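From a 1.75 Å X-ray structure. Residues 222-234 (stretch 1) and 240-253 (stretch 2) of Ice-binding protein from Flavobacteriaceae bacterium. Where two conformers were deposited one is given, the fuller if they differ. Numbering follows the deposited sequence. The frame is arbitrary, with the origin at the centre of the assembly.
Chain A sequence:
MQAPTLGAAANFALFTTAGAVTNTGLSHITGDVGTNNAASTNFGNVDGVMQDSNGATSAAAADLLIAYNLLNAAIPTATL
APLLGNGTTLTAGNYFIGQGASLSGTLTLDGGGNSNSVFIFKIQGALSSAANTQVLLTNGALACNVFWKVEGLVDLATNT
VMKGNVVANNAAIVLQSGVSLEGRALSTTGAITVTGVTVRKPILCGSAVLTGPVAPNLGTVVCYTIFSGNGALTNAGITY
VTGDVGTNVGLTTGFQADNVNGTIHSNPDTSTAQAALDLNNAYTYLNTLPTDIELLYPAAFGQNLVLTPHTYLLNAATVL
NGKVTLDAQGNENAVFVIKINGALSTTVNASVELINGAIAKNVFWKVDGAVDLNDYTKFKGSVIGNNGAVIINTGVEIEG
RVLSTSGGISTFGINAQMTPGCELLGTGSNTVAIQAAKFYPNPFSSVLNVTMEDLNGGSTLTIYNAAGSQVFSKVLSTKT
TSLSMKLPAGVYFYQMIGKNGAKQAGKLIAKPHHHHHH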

# COMPACT_ATOMS: atom_id res chain seq x y z
N VAL A 222 -21.55 -13.14 -8.29
CA VAL A 222 -20.42 -13.94 -7.76
C VAL A 222 -20.18 -15.23 -8.59
O VAL A 222 -19.05 -15.75 -8.63
CB VAL A 222 -20.59 -14.33 -6.26
CG1 VAL A 222 -21.53 -15.50 -6.07
CG2 VAL A 222 -19.23 -14.64 -5.62
N CYS A 223 -21.22 -15.70 -9.28
CA CYS A 223 -21.10 -16.89 -10.13
C CYS A 223 -20.63 -16.60 -11.54
O CYS A 223 -20.42 -17.55 -12.29
CB CYS A 223 -22.44 -17.65 -10.19
SG CYS A 223 -22.87 -18.35 -8.58
N TYR A 224 -20.45 -15.32 -11.88
CA TYR A 224 -19.95 -14.99 -13.22
C TYR A 224 -18.49 -14.56 -13.15
O TYR A 224 -18.05 -14.01 -12.14
CB TYR A 224 -20.76 -13.84 -13.81
CG TYR A 224 -22.08 -14.25 -14.43
CD1 TYR A 224 -22.20 -14.37 -15.82
CD2 TYR A 224 -23.20 -14.47 -13.64
CE1 TYR A 224 -23.41 -14.74 -16.38
CE2 TYR A 224 -24.42 -14.84 -14.19
CZ TYR A 224 -24.51 -14.95 -15.57
OH TYR A 224 -25.70 -15.28 -16.13
N THR A 225 -17.77 -14.77 -14.24
CA THR A 225 -16.41 -14.38 -14.33
C THR A 225 -16.23 -13.28 -15.37
O THR A 225 -15.35 -12.42 -15.20
CB THR A 225 -15.55 -15.61 -14.65
OG1 THR A 225 -15.78 -16.59 -13.62
CG2 THR A 225 -14.05 -15.27 -14.71
N ILE A 226 -16.98 -13.33 -16.48
CA ILE A 226 -16.93 -12.29 -17.51
C ILE A 226 -18.39 -11.97 -17.81
O ILE A 226 -19.16 -12.87 -18.23
CB ILE A 226 -16.26 -12.79 -18.81
CG1 ILE A 226 -14.87 -13.37 -18.52
CG2 ILE A 226 -16.19 -11.67 -19.86
CD1 ILE A 226 -13.81 -12.36 -18.15
N PHE A 227 -18.79 -10.73 -17.58
CA PHE A 227 -20.21 -10.38 -17.69
C PHE A 227 -20.41 -8.93 -18.08
O PHE A 227 -19.78 -8.04 -17.50
CB PHE A 227 -20.95 -10.69 -16.38
CG PHE A 227 -22.40 -10.26 -16.40
CD1 PHE A 227 -23.36 -11.04 -17.04
CD2 PHE A 227 -22.82 -9.06 -15.80
CE1 PHE A 227 -24.71 -10.64 -17.07
CE2 PHE A 227 -24.16 -8.66 -15.84
CZ PHE A 227 -25.11 -9.46 -16.47
N SER A 228 -21.31 -8.70 -19.05
CA SER A 228 -21.79 -7.33 -19.34
C SER A 228 -23.28 -7.20 -19.06
O SER A 228 -24.08 -8.06 -19.47
CB SER A 228 -21.55 -6.92 -20.81
OG SER A 228 -22.03 -5.56 -20.98
N GLY A 229 -23.66 -6.13 -18.37
CA GLY A 229 -25.09 -5.78 -18.30
C GLY A 229 -25.68 -5.36 -19.63
O GLY A 229 -26.92 -5.39 -19.82
N ASN A 230 -24.84 -4.90 -20.57
CA ASN A 230 -25.35 -4.37 -21.85
C ASN A 230 -24.22 -4.27 -22.87
O ASN A 230 -23.35 -3.40 -22.74
CB ASN A 230 -26.00 -2.99 -21.64
CG ASN A 230 -26.73 -2.47 -22.87
OD1 ASN A 230 -26.41 -2.81 -24.00
ND2 ASN A 230 -27.72 -1.65 -22.64
N GLY A 231 -24.26 -5.12 -23.90
CA GLY A 231 -23.28 -5.06 -24.98
C GLY A 231 -22.78 -6.46 -25.33
O GLY A 231 -22.75 -7.34 -24.47
N ALA A 232 -22.33 -6.62 -26.57
CA ALA A 232 -21.89 -7.94 -27.05
C ALA A 232 -20.72 -8.44 -26.22
O ALA A 232 -19.86 -7.67 -25.84
CB ALA A 232 -21.48 -7.85 -28.50
N LEU A 233 -20.68 -9.75 -25.96
CA LEU A 233 -19.50 -10.34 -25.31
C LEU A 233 -18.89 -11.28 -26.34
O LEU A 233 -19.56 -12.22 -26.77
CB LEU A 233 -19.92 -11.06 -24.01
CG LEU A 233 -18.92 -12.01 -23.35
CD1 LEU A 233 -17.59 -11.31 -23.04
CD2 LEU A 233 -19.54 -12.64 -22.11
N THR A 234 -17.64 -11.03 -26.75
CA THR A 234 -17.05 -11.81 -27.85
C THR A 234 -15.68 -12.29 -27.42
O THR A 234 -14.82 -11.47 -27.07
CB THR A 234 -16.86 -10.95 -29.10
OG1 THR A 234 -18.14 -10.44 -29.48
CG2 THR A 234 -16.39 -11.87 -30.27
N TYR A 240 -9.86 -20.11 -21.56
CA TYR A 240 -10.48 -21.00 -20.54
C TYR A 240 -11.07 -20.15 -19.40
O TYR A 240 -10.47 -19.14 -19.02
CB TYR A 240 -9.44 -21.92 -19.92
CG TYR A 240 -9.11 -23.05 -20.87
CD1 TYR A 240 -9.72 -24.30 -20.74
CD2 TYR A 240 -8.21 -22.85 -21.92
CE1 TYR A 240 -9.44 -25.32 -21.67
CE2 TYR A 240 -7.93 -23.84 -22.83
CZ TYR A 240 -8.54 -25.07 -22.68
OH TYR A 240 -8.18 -26.04 -23.61
N VAL A 241 -12.24 -20.53 -18.91
CA VAL A 241 -12.91 -19.77 -17.86
C VAL A 241 -13.42 -20.74 -16.80
O VAL A 241 -13.94 -21.82 -17.15
CB VAL A 241 -14.14 -18.99 -18.44
CG1 VAL A 241 -14.88 -18.27 -17.29
CG2 VAL A 241 -13.67 -17.96 -19.47
N THR A 242 -13.26 -20.38 -15.51
CA THR A 242 -14.01 -21.06 -14.46
C THR A 242 -15.03 -20.03 -13.97
O THR A 242 -14.66 -18.93 -13.54
CB THR A 242 -13.11 -21.52 -13.32
OG1 THR A 242 -12.13 -22.42 -13.87
CG2 THR A 242 -13.94 -22.24 -12.23
N GLY A 243 -16.30 -20.40 -14.09
CA GLY A 243 -17.45 -19.55 -13.75
C GLY A 243 -18.26 -19.27 -15.00
O GLY A 243 -17.96 -19.81 -16.07
N ASP A 244 -19.30 -18.45 -14.86
CA ASP A 244 -20.23 -18.23 -15.99
C ASP A 244 -19.82 -17.04 -16.83
O ASP A 244 -19.10 -16.15 -16.33
CB ASP A 244 -21.67 -17.99 -15.49
CG ASP A 244 -22.41 -19.28 -15.08
OD1 ASP A 244 -21.78 -20.31 -14.79
OD2 ASP A 244 -23.66 -19.24 -14.98
N VAL A 245 -20.27 -17.00 -18.08
CA VAL A 245 -19.99 -15.84 -18.93
C VAL A 245 -21.30 -15.45 -19.60
O VAL A 245 -22.14 -16.32 -19.86
CB VAL A 245 -18.87 -16.10 -19.99
CG1 VAL A 245 -17.54 -16.45 -19.30
CG2 VAL A 245 -19.27 -17.19 -21.00
N GLY A 246 -21.51 -14.16 -19.87
CA GLY A 246 -22.68 -13.80 -20.66
C GLY A 246 -22.92 -12.30 -20.71
O GLY A 246 -22.20 -11.53 -20.05
N THR A 247 -23.87 -11.90 -21.56
CA THR A 247 -24.36 -10.53 -21.54
C THR A 247 -25.88 -10.48 -21.34
O THR A 247 -26.61 -11.38 -21.80
CB THR A 247 -23.95 -9.73 -22.79
OG1 THR A 247 -24.47 -8.42 -22.66
CG2 THR A 247 -24.49 -10.37 -24.09
N ASN A 248 -26.35 -9.45 -20.65
CA ASN A 248 -27.80 -9.22 -20.56
C ASN A 248 -28.43 -8.48 -21.74
O ASN A 248 -29.66 -8.40 -21.85
CB ASN A 248 -28.21 -8.54 -19.25
CG ASN A 248 -29.68 -8.82 -18.91
OD1 ASN A 248 -30.14 -9.96 -19.04
ND2 ASN A 248 -30.43 -7.78 -18.54
N VAL A 249 -27.62 -7.91 -22.63
CA VAL A 249 -28.15 -7.30 -23.86
C VAL A 249 -27.18 -7.58 -25.00
O VAL A 249 -26.04 -7.10 -24.97
CB VAL A 249 -28.38 -5.77 -23.78
CG1 VAL A 249 -29.14 -5.28 -25.03
CG2 VAL A 249 -29.15 -5.38 -22.51
N GLY A 250 -27.64 -8.33 -26.01
CA GLY A 250 -26.78 -8.70 -27.13
C GLY A 250 -26.49 -10.21 -27.11
O GLY A 250 -27.29 -10.98 -26.58
N LEU A 251 -25.40 -10.61 -27.73
CA LEU A 251 -25.03 -12.02 -27.86
C LEU A 251 -23.67 -12.31 -27.26
O LEU A 251 -22.78 -11.47 -27.30
CB LEU A 251 -25.00 -12.41 -29.34
CG LEU A 251 -26.36 -12.25 -30.03
CD1 LEU A 251 -26.24 -12.45 -31.53
CD2 LEU A 251 -27.37 -13.21 -29.42
N THR A 252 -23.51 -13.52 -26.72
CA THR A 252 -22.20 -14.00 -26.29
C THR A 252 -21.71 -15.01 -27.32
O THR A 252 -22.42 -15.97 -27.61
CB THR A 252 -22.30 -14.64 -24.89
OG1 THR A 252 -22.70 -13.62 -23.95
CG2 THR A 252 -20.95 -15.22 -24.48
N THR A 253 -20.54 -14.77 -27.92
CA THR A 253 -19.99 -15.75 -28.91
C THR A 253 -18.52 -15.96 -28.64
O THR A 253 -17.89 -15.18 -27.92
CB THR A 253 -20.15 -15.28 -30.39
OG1 THR A 253 -19.34 -14.11 -30.60
CG2 THR A 253 -21.60 -14.96 -30.72
O HOH W 1 -20.49 -20.32 -12.32
O HOH W 2 -29.25 -5.05 -18.54
O HOH W 3 -20.90 -11.58 -29.44

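The two stretches form a parallel β contact, held mainly by a ladder of backbone hydrogen bonds and reinforced by small clusters of side chains, with 890 Å² buried between them.

The ladder starts where Asp244 N donates to Cys223 O (2.9 Å) and Thr225 N donates to Asp244 O (2.8 Å, nearly linear at 174°). The register then shifts by one residue: Tyr224 pairs with Asp244, but Ile226 pairs with Val245, which defines a β bulge. Beyond it, Gly246 N reaches Ile226 O (3.1 Å), Ser228 N reaches Gly246 O (3.1 Å) and Asn248 N reaches Ser228 O (2.9 Å). Carbonyls on the ladder also receive CA-H contacts, as between Val245 CA and Ile226 O (3.2 Å).

Through the loops no β bridge forms, but the chains stay side by side (CA atoms of Asn230 and Val249 4.5 Å apart), and Gly231 N donates to Val249 O (2.9 Å). Regular pairing resumes as Leu233 N binds Leu251 O (3.0 Å) and Thr253 N binds Leu233 O (3.0 Å).

Side chains add specific chemistry. Thr225 OG1 donates to Thr242 O at 2.6 Å, and it occupies the space beside Gly243, where an ideal CB on Gly243 would lie 2.1 Å from Thr225 OG1, a clash; the backbone angles of Gly243 independently call for glycine. Asp244 CB sits over one face of the Tyr224 ring, 3.8 Å from its centroid and 16° off the normal, a CH-π contact. On the sheet face carrying Ile226, Val245 and Leu233, apolar packing brings Ile226 CB to Val245 CG1 (3.9 Å) and Leu233 CD2 to Val245 CB (4.1 Å). Leu233, with 86 Å² covered, contributes the largest area of any residue here.

Water extends the polar network: water 1 donates to Cys223 O and Asp244 OD1 (both 2.8 Å), while water 2 donates to Gly229 O (2.7 Å) and accepts from Asn248 ND2 (3.0 Å).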